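Local coordinates for protein 2-oxoglutarate-dependent dioxygenase DAO (Oryza sativa subsp. indica, PDB 6KUN) that probably inactivates the plant hormone auxin by irreversible, iron- and 2-oxoglutarate-dependent oxidation of indole-3-acetic acid to 2-oxoindole-3-acetic acid, at residues Q220-R226 against H268-Y272; S138-H142 against P260-V264; A29-C33 against V193-A197. All blocks are in the same frame, centred on the assembly; numbering follows the deposited sequence.

All three contacts are partly buried, each mixing buried with exposed residues; contact 3 lies nearest the chain centre, about 15 Å from it against 20 and 22 Å for contacts 1 and 2 (centre to centre). Contacts 1 and 2 share the long loop between strands 256-257 and 275-276, and meet where Leu263 O probably accepts hydrogen bonds from Arg226 NE (3.0 Å) and Asn224 ND2 (3.2 Å). Their chemistry differs: contact 1 is largely polar, built on a helix end, whereas contact 2 is leucine and proline packing. Contact 3, also apolar, joins the passage from helix 18-30 into strand 33-37 to the other sheet's strand 191-194 and the turn after it, near a predicted iron ligand.

Contact 1. Residues Q220-R226 against H268-Y272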
loop_
_atom_site.group_PDB
_atom_site.type_symbol
_atom_site.label_atom_id
_atom_site.label_comp_id
_atom_site.label_asym_id
_atom_site.label_seq_id
_atom_site.Cartn_x
_atom_site.Cartn_y
_atom_site.Cartn_z
ATOM N N GLN B 220 -25.487 13.851 -14.168
ATOM C CA GLN B 220 -26.509 13.422 -15.124
ATOM C C GLN B 220 -27.363 14.602 -15.562
ATOM O O GLN B 220 -27.708 14.722 -16.730
ATOM C CB GLN B 220 -27.361 12.321 -14.481
ATOM C CG GLN B 220 -28.815 12.146 -14.965
ATOM C CD GLN B 220 -28.940 11.447 -16.311
ATOM O OE1 GLN B 220 -27.958 10.919 -16.875
ATOM N NE2 GLN B 220 -30.144 11.471 -16.848
ATOM N N ALA B 221 -27.689 15.506 -14.646
ATOM C CA ALA B 221 -28.561 16.625 -14.985
ATOM C C ALA B 221 -27.801 17.713 -15.743
ATOM O O ALA B 221 -28.260 18.200 -16.781
ATOM C CB ALA B 221 -29.241 17.188 -13.727
ATOM N N TRP B 222 -26.628 18.094 -15.272
ATOM C CA TRP B 222 -25.810 19.077 -15.971
ATOM C C TRP B 222 -25.437 18.620 -17.372
ATOM O O TRP B 222 -25.263 19.449 -18.275
ATOM C CB TRP B 222 -24.557 19.330 -15.140
ATOM C CG TRP B 222 -23.563 20.254 -15.725
ATOM C CD1 TRP B 222 -23.437 21.603 -15.465
ATOM C CD2 TRP B 222 -22.519 19.913 -16.610
ATOM N NE1 TRP B 222 -22.385 22.107 -16.184
ATOM C CE2 TRP B 222 -21.795 21.087 -16.883
ATOM C CE3 TRP B 222 -22.108 18.713 -17.207
ATOM C CZ2 TRP B 222 -20.699 21.099 -17.724
ATOM C CZ3 TRP B 222 -21.019 18.728 -18.028
ATOM C CH2 TRP B 222 -20.330 19.913 -18.293
ATOM N N SER B 223 -25.286 17.322 -17.581
ATOM C CA SER B 223 -24.862 16.828 -18.888
ATOM C C SER B 223 -26.043 16.580 -19.826
ATOM O O SER B 223 -25.861 16.022 -20.902
ATOM C CB SER B 223 -24.051 15.561 -18.718
ATOM O OG SER B 223 -24.890 14.477 -18.370
ATOM N N ASN B 224 -27.233 16.966 -19.400
ATOM C CA ASN B 224 -28.471 16.722 -20.115
ATOM C C ASN B 224 -28.701 15.255 -20.396
ATOM O O ASN B 224 -29.131 14.894 -21.483
ATOM C CB ASN B 224 -28.544 17.499 -21.422
ATOM C CG ASN B 224 -29.959 17.589 -21.921
ATOM O OD1 ASN B 224 -30.865 17.861 -21.152
ATOM N ND2 ASN B 224 -30.158 17.254 -23.184
ATOM N N GLY B 225 -28.383 14.409 -19.436
ATOM C CA GLY B 225 -28.587 12.987 -19.600
ATOM C C GLY B 225 -27.432 12.224 -20.208
ATOM O O GLY B 225 -27.519 11.002 -20.313
ATOM N N ARG B 226 -26.353 12.892 -20.596
ATOM C CA ARG B 226 -25.280 12.225 -21.317
ATOM C C ARG B 226 -24.294 11.483 -20.421
ATOM O O ARG B 226 -23.596 10.565 -20.884
ATOM C CB ARG B 226 -24.536 13.264 -22.160
ATOM C CG ARG B 226 -25.358 13.795 -23.307
ATOM C CD ARG B 226 -24.700 14.962 -23.992
ATOM N NE ARG B 226 -25.590 15.454 -25.048
ATOM C CZ ARG B 226 -25.747 14.839 -26.221
ATOM N NH1 ARG B 226 -25.066 13.731 -26.475
ATOM N NH2 ARG B 226 -26.579 15.333 -27.127
ATOM N N HIS B 268 -31.438 14.983 -28.558
ATOM C CA HIS B 268 -31.372 14.940 -27.096
ATOM C C HIS B 268 -31.932 16.263 -26.580
ATOM O O HIS B 268 -31.184 17.220 -26.352
ATOM C CB HIS B 268 -29.944 14.709 -26.606
ATOM C CG HIS B 268 -29.305 13.466 -27.149
ATOM N ND1 HIS B 268 -28.712 13.418 -28.392
ATOM C CD2 HIS B 268 -29.168 12.229 -26.619
ATOM C CE1 HIS B 268 -28.238 12.204 -28.604
ATOM N NE2 HIS B 268 -28.501 11.463 -27.543
ATOM N N PRO B 269 -33.251 16.368 -26.421
ATOM C CA PRO B 269 -33.843 17.618 -25.913
ATOM C C PRO B 269 -33.671 17.741 -24.399
ATOM O O PRO B 269 -33.444 16.763 -23.691
ATOM C CB PRO B 269 -35.323 17.491 -26.277
ATOM C CG PRO B 269 -35.569 16.009 -26.293
ATOM C CD PRO B 269 -34.269 15.337 -26.710
ATOM N N ARG B 270 -33.803 18.968 -23.928
ATOM C CA ARG B 270 -33.554 19.310 -22.530
ATOM C C ARG B 270 -34.349 18.447 -21.556
ATOM O O ARG B 270 -35.581 18.459 -21.537
ATOM C CB ARG B 270 -33.908 20.773 -22.354
ATOM C CG ARG B 270 -33.727 21.277 -20.918
ATOM C CD ARG B 270 -33.058 22.635 -20.912
ATOM N NE ARG B 270 -32.916 23.165 -19.559
ATOM C CZ ARG B 270 -32.266 22.555 -18.569
ATOM N NH1 ARG B 270 -31.698 21.375 -18.760
ATOM N NH2 ARG B 270 -32.196 23.125 -17.377
ATOM N N ARG B 271 -33.622 17.706 -20.719
ATOM C CA ARG B 271 -34.199 16.641 -19.905
ATOM C C ARG B 271 -34.752 17.128 -18.571
ATOM O O ARG B 271 -35.784 16.633 -18.119
ATOM C CB ARG B 271 -33.152 15.545 -19.629
ATOM C CG ARG B 271 -32.718 14.759 -20.867
ATOM C CD ARG B 271 -33.577 13.525 -21.100
ATOM N NE ARG B 271 -32.896 12.291 -20.712
ATOM C CZ ARG B 271 -31.839 11.785 -21.347
ATOM N NH1 ARG B 271 -31.318 12.422 -22.393
ATOM N NH2 ARG B 271 -31.291 10.653 -20.926
ATOM N N TYR B 272 -34.102 18.095 -17.934
ATOM C CA TYR B 272 -34.432 18.468 -16.573
ATOM C C TYR B 272 -34.638 19.961 -16.493
ATOM O O TYR B 272 -33.947 20.727 -17.180
ATOM C CB TYR B 272 -33.332 18.034 -15.609
ATOM C CG TYR B 272 -33.019 16.549 -15.656
ATOM C CD1 TYR B 272 -33.816 15.632 -14.997
ATOM C CD2 TYR B 272 -31.918 16.079 -16.333
ATOM C CE1 TYR B 272 -33.516 14.286 -15.013
ATOM C CE2 TYR B 272 -31.622 14.735 -16.387
ATOM C CZ TYR B 272 -32.423 13.851 -15.695
ATOM O OH TYR B 272 -32.138 12.493 -15.738
#
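Backbone bonds first shape the segment 220-226. Helix 217-222 ends in a Schellman motif, with Gly225 N bonded to Gln220 O (2.8 Å) and Asn224 N to Ala221 O (3.1 Å); Asn224, at positive phi, is its C-prime residue. A type I' turn from Ser223 to Arg226 overlaps it, with Arg226 N 3.2 Å from Ser223 O.

The hydrogen bonds to 268-272 come from the Asn224 amide, which reads the loop backbone: Arg271 N donates to Asn224 OD1 (2.8 Å), and Asn224 ND2 gives a weak, long bond to Pro269 O (3.4 Å).

Apolar and flat-group packing completes the interface. The Tyr272 ring rests against the last helical turn, its CD2 3.9 Å from Ala221 CB. The Arg271 guanidinium lays one face over Gly225, NH2 to CA 3.8 Å; a CB at residue 225 would collide with Arg271 CZ. Farther along, the poorly ordered His268 ring and the Arg226 guanidinium pack against each other at an incline, His268 ND1 3.1 Å from Arg226 NH2.

Charge is settled nearby, where Arg226 forms a salt bridge with Asp265. The contact thus ties the end of helix 217-222, with Trp222 on its other side set edge-to-face against Phe178, to the loop running from strand 256-257 to strand 275-276, while the backbone of Arg271 bonds to C-terminal Ala300.

Contact 2. Residues S138-H142 against P260-V264; sequences SLGLH and PGELV
Leu141 thrusts its isobutyl group over Pro260, Glu262 and Leu263. In the m,t rotamer (chi1 -61°, chi2 173°), it places CD1 4.0 Å from Pro260 CG, and CD2 4.0 Å from Glu262 OE1. Both of its methyls, CD1 and CD2, lie 3.8 Å from Leu263 CD2.

Leu263 adopts m,m (chi1 -57°, chi2 -46°), which turns its other methyl to Leu139: Leu263 CD1 is 3.9 Å from Leu139 CB and 3.8 Å from Leu139 O. Leu139 is itself m,t. The CA-to-CB bonds of Leu139, Leu141, Pro260, Glu262 and Leu263 all point toward the opposite segment; the nearest CA pairs are Leu139 with Leu263 at 7.6 Å and Leu141 with Glu262 at 7.8 Å. The contact is made by side chains, save at Leu139, which offers CB and its carbonyl O, and is purely van der Waals, burying 202 Å² in all.

Segment 138-142 leads out of helix 111-138. Gly140 (phi 71°, psi 17°) is the C-prime residue of a Schellman motif, and the chain then leaves extended at Leu141 (-102°/124°). Segment 260-264 opens with extended Pro260 (-69°/149°) and coils through a short 3-10 turn at 261-263, with Leu263 N 3.2 Å from Pro260 O and Val264 N 3.2 Å from Gly261 O.

Apolar packing of this kind, away from the annotated sites, joins the end of helix 111-138 to the loop between strands 256-257 and 275-276. Trp222 of helix 217-222 is touched by Leu139, Leu141 and Pro260, and helix 18-30 meets Ser138 and Leu139.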
loop_
_atom_site.group_PDB
_atom_site.type_symbol
_atom_site.label_atom_id
_atom_site.label_comp_id
_atom_site.label_asym_id
_atom_site.label_seq_id
_atom_site.Cartn_x
_atom_site.Cartn_y
_atom_site.Cartn_z
ATOM N N SER B 138 -14.592 16.512 -23.060
ATOM C CA SER B 138 -15.030 15.359 -23.836
ATOM C C SER B 138 -16.429 15.549 -24.430
ATOM O O SER B 138 -16.814 14.805 -25.332
ATOM C CB SER B 138 -14.976 14.101 -22.980
ATOM O OG SER B 138 -16.110 13.966 -22.151
ATOM N N LEU B 139 -17.196 16.506 -23.936
ATOM C CA LEU B 139 -18.497 16.854 -24.483
ATOM C C LEU B 139 -18.436 18.100 -25.338
ATOM O O LEU B 139 -19.482 18.737 -25.574
ATOM C CB LEU B 139 -19.489 17.078 -23.350
ATOM C CG LEU B 139 -19.693 15.912 -22.382
ATOM C CD1 LEU B 139 -20.489 16.330 -21.150
ATOM C CD2 LEU B 139 -20.363 14.763 -23.103
ATOM N N GLY B 140 -17.231 18.451 -25.808
ATOM C CA GLY B 140 -17.018 19.640 -26.626
ATOM C C GLY B 140 -17.138 20.953 -25.883
ATOM O O GLY B 140 -17.294 22.012 -26.506
ATOM N N LEU B 141 -17.075 20.921 -24.559
ATOM C CA LEU B 141 -17.263 22.118 -23.746
ATOM C C LEU B 141 -15.906 22.626 -23.281
ATOM O O LEU B 141 -15.149 21.890 -22.630
ATOM C CB LEU B 141 -18.132 21.836 -22.525
ATOM C CG LEU B 141 -19.562 21.350 -22.714
ATOM C CD1 LEU B 141 -20.126 20.982 -21.356
ATOM C CD2 LEU B 141 -20.409 22.423 -23.365
ATOM N N HIS B 142 -15.616 23.884 -23.582
ATOM C CA HIS B 142 -14.423 24.548 -23.076
ATOM C C HIS B 142 -14.848 25.855 -22.428
ATOM O O HIS B 142 -16.004 26.273 -22.516
ATOM C CB HIS B 142 -13.405 24.732 -24.196
ATOM C CG HIS B 142 -13.062 23.450 -24.891
ATOM N ND1 HIS B 142 -13.650 23.066 -26.076
ATOM C CD2 HIS B 142 -12.236 22.440 -24.536
ATOM C CE1 HIS B 142 -13.180 21.887 -26.434
ATOM N NE2 HIS B 142 -12.318 21.485 -25.516
ATOM N N PRO B 260 -25.625 22.963 -19.995
ATOM C CA PRO B 260 -25.226 23.935 -21.026
ATOM C C PRO B 260 -25.971 23.722 -22.339
ATOM O O PRO B 260 -26.312 22.596 -22.717
ATOM C CB PRO B 260 -23.717 23.674 -21.179
ATOM C CG PRO B 260 -23.304 22.942 -19.871
ATOM C CD PRO B 260 -24.493 22.140 -19.495
ATOM N N GLY B 261 -26.188 24.817 -23.060
ATOM C CA GLY B 261 -26.818 24.747 -24.372
ATOM C C GLY B 261 -26.358 23.645 -25.319
ATOM O O GLY B 261 -27.196 22.990 -25.960
ATOM N N GLU B 262 -25.050 23.396 -25.437
ATOM C CA GLU B 262 -24.564 22.556 -26.517
ATOM C C GLU B 262 -24.836 21.065 -26.304
ATOM O O GLU B 262 -24.559 20.263 -27.214
ATOM C CB GLU B 262 -23.055 22.747 -26.736
ATOM C CG GLU B 262 -22.636 24.163 -27.105
ATOM C CD GLU B 262 -22.322 25.034 -25.885
ATOM O OE1 GLU B 262 -23.093 25.001 -24.892
ATOM O OE2 GLU B 262 -21.298 25.746 -25.935
ATOM N N LEU B 263 -25.383 20.675 -25.149
ATOM C CA LEU B 263 -25.703 19.276 -24.892
ATOM C C LEU B 263 -27.167 18.932 -25.166
ATOM O O LEU B 263 -27.542 17.752 -25.041
ATOM C CB LEU B 263 -25.369 18.896 -23.449
ATOM C CG LEU B 263 -23.925 19.127 -23.001
ATOM C CD1 LEU B 263 -22.958 18.629 -24.040
ATOM C CD2 LEU B 263 -23.691 20.591 -22.716
ATOM N N VAL B 264 -27.998 19.923 -25.511
ATOM C CA VAL B 264 -29.383 19.700 -25.931
ATOM C C VAL B 264 -29.481 19.951 -27.434
ATOM O O VAL B 264 -29.208 21.062 -27.908
ATOM C CB VAL B 264 -30.378 20.593 -25.166
ATOM C CG1 VAL B 264 -29.798 21.988 -24.939
ATOM C CG2 VAL B 264 -31.724 20.655 -25.942
#

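Contact 3. Residues A29-C33 against V193-A197; sequences ARLGC and VLDPA
Leu31 has chi1 between wells at -142° and chi2 in t (-161°); its CA-to-CB bond points sideways, yet its CD2 reaches Val193 CG2 (4.0 Å), Asp195 CA (3.9 Å) and Pro196 CD (3.8 Å). Val193, in rotamer m, splits its methyls: CG2 meets Leu31, while CG1 lies 4.0 Å from Cys33 SG, carried by a t rotamer.

The segments run antiparallel, 172° apart end to end, with CA atoms closest at Leu31-Asp195 (5.7 Å) and Cys33-Val193 (7.8 Å). Helix 18-30 gives way through Gly32 (75°/14°) to extended Cys33 (-154°/138°). In this jelly roll, strands 33-37 and 191-194 belong to different sheets; Cys33 and Val193 meet between them, while Leu31 packs beside them on the strand end and the turn. The Val193 side chain is about 4 Å (nearest atoms) from that of His232, a predicted iron ligand.

Past Val193 (-122°/146°), Asp195 in rotamer t opens an Asx turn, its OD1 accepting from Ala197 N at 3.0 Å; Pro196 and Ala197 are poorly ordered. Arg30 salt-bridges Asp26.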
loop_
_atom_site.group_PDB
_atom_site.type_symbol
_atom_site.label_atom_id
_atom_site.label_comp_id
_atom_site.label_asym_id
_atom_site.label_seq_id
_atom_site.Cartn_x
_atom_site.Cartn_y
_atom_site.Cartn_z
ATOM N N ALA B 29 -20.532 7.868 -19.999
ATOM C CA ALA B 29 -21.867 7.760 -20.558
ATOM C C ALA B 29 -22.472 6.380 -20.312
ATOM O O ALA B 29 -23.672 6.249 -20.062
ATOM C CB ALA B 29 -21.826 8.059 -22.057
ATOM N N ARG B 30 -21.653 5.338 -20.389
ATOM C CA ARG B 30 -22.187 3.998 -20.316
ATOM C C ARG B 30 -22.140 3.441 -18.915
ATOM O O ARG B 30 -23.038 2.680 -18.569
ATOM C CB ARG B 30 -21.430 3.068 -21.276
ATOM C CG ARG B 30 -21.785 3.323 -22.725
ATOM C CD ARG B 30 -20.669 2.946 -23.642
ATOM N NE ARG B 30 -20.101 1.646 -23.302
ATOM C CZ ARG B 30 -19.198 1.013 -24.047
ATOM N NH1 ARG B 30 -18.777 1.561 -25.183
ATOM N NH2 ARG B 30 -18.720 -0.164 -23.665
ATOM N N LEU B 31 -21.111 3.768 -18.124
ATOM C CA LEU B 31 -20.921 3.233 -16.774
ATOM C C LEU B 31 -21.053 4.268 -15.665
ATOM O O LEU B 31 -21.480 3.923 -14.556
ATOM C CB LEU B 31 -19.523 2.616 -16.646
ATOM C CG LEU B 31 -19.329 1.341 -15.823
ATOM C CD1 LEU B 31 -17.861 1.166 -15.450
ATOM C CD2 LEU B 31 -20.143 1.238 -14.594
ATOM N N GLY B 32 -20.647 5.513 -15.906
ATOM C CA GLY B 32 -20.604 6.486 -14.821
ATOM C C GLY B 32 -19.470 6.321 -13.848
ATOM O O GLY B 32 -19.504 6.959 -12.788
ATOM N N CYS B 33 -18.459 5.517 -14.184
ATOM C CA CYS B 33 -17.410 5.121 -13.261
ATOM C C CYS B 33 -16.166 4.791 -14.069
ATOM O O CYS B 33 -16.262 4.186 -15.137
ATOM C CB CYS B 33 -17.773 3.880 -12.427
ATOM S SG CYS B 33 -16.517 3.352 -11.150
ATOM N N VAL B 193 -20.212 -1.337 -8.315
ATOM C CA VAL B 193 -21.038 -0.433 -9.114
ATOM C C VAL B 193 -21.978 -1.248 -9.994
ATOM O O VAL B 193 -21.643 -2.338 -10.466
ATOM C CB VAL B 193 -20.176 0.501 -9.988
ATOM C CG1 VAL B 193 -19.246 1.347 -9.100
ATOM C CG2 VAL B 193 -19.392 -0.327 -10.970
ATOM N N LEU B 194 -23.160 -0.694 -10.208
ATOM C CA LEU B 194 -24.156 -1.281 -11.088
ATOM C C LEU B 194 -23.805 -0.939 -12.521
ATOM O O LEU B 194 -24.127 0.148 -13.008
ATOM C CB LEU B 194 -25.537 -0.744 -10.737
ATOM C CG LEU B 194 -26.699 -1.534 -11.318
ATOM C CD1 LEU B 194 -26.598 -1.729 -12.801
ATOM C CD2 LEU B 194 -26.731 -2.888 -10.630
ATOM N N ASP B 195 -23.137 -1.888 -13.195
ATOM C CA ASP B 195 -22.676 -1.713 -14.556
ATOM C C ASP B 195 -23.893 -1.727 -15.477
ATOM O O ASP B 195 -24.617 -2.734 -15.530
ATOM C CB ASP B 195 -21.668 -2.831 -14.859
ATOM C CG ASP B 195 -20.964 -2.637 -16.196
ATOM O OD1 ASP B 195 -21.657 -2.263 -17.163
ATOM O OD2 ASP B 195 -19.729 -2.836 -16.261
ATOM N N PRO B 196 -24.195 -0.622 -16.168
ATOM C CA PRO B 196 -25.355 -0.638 -17.074
ATOM C C PRO B 196 -25.390 -1.832 -18.003
ATOM O O PRO B 196 -26.445 -2.454 -18.141
ATOM C CB PRO B 196 -25.207 0.703 -17.816
ATOM C CG PRO B 196 -24.633 1.599 -16.742
ATOM C CD PRO B 196 -23.558 0.710 -16.150
ATOM N N ALA B 197 -24.271 -2.196 -18.622
ATOM C CA ALA B 197 -24.293 -3.274 -19.614
ATOM C C ALA B 197 -24.562 -4.653 -19.042
ATOM O O ALA B 197 -24.720 -5.619 -19.798
ATOM C CB ALA B 197 -23.289 -2.991 -20.725
#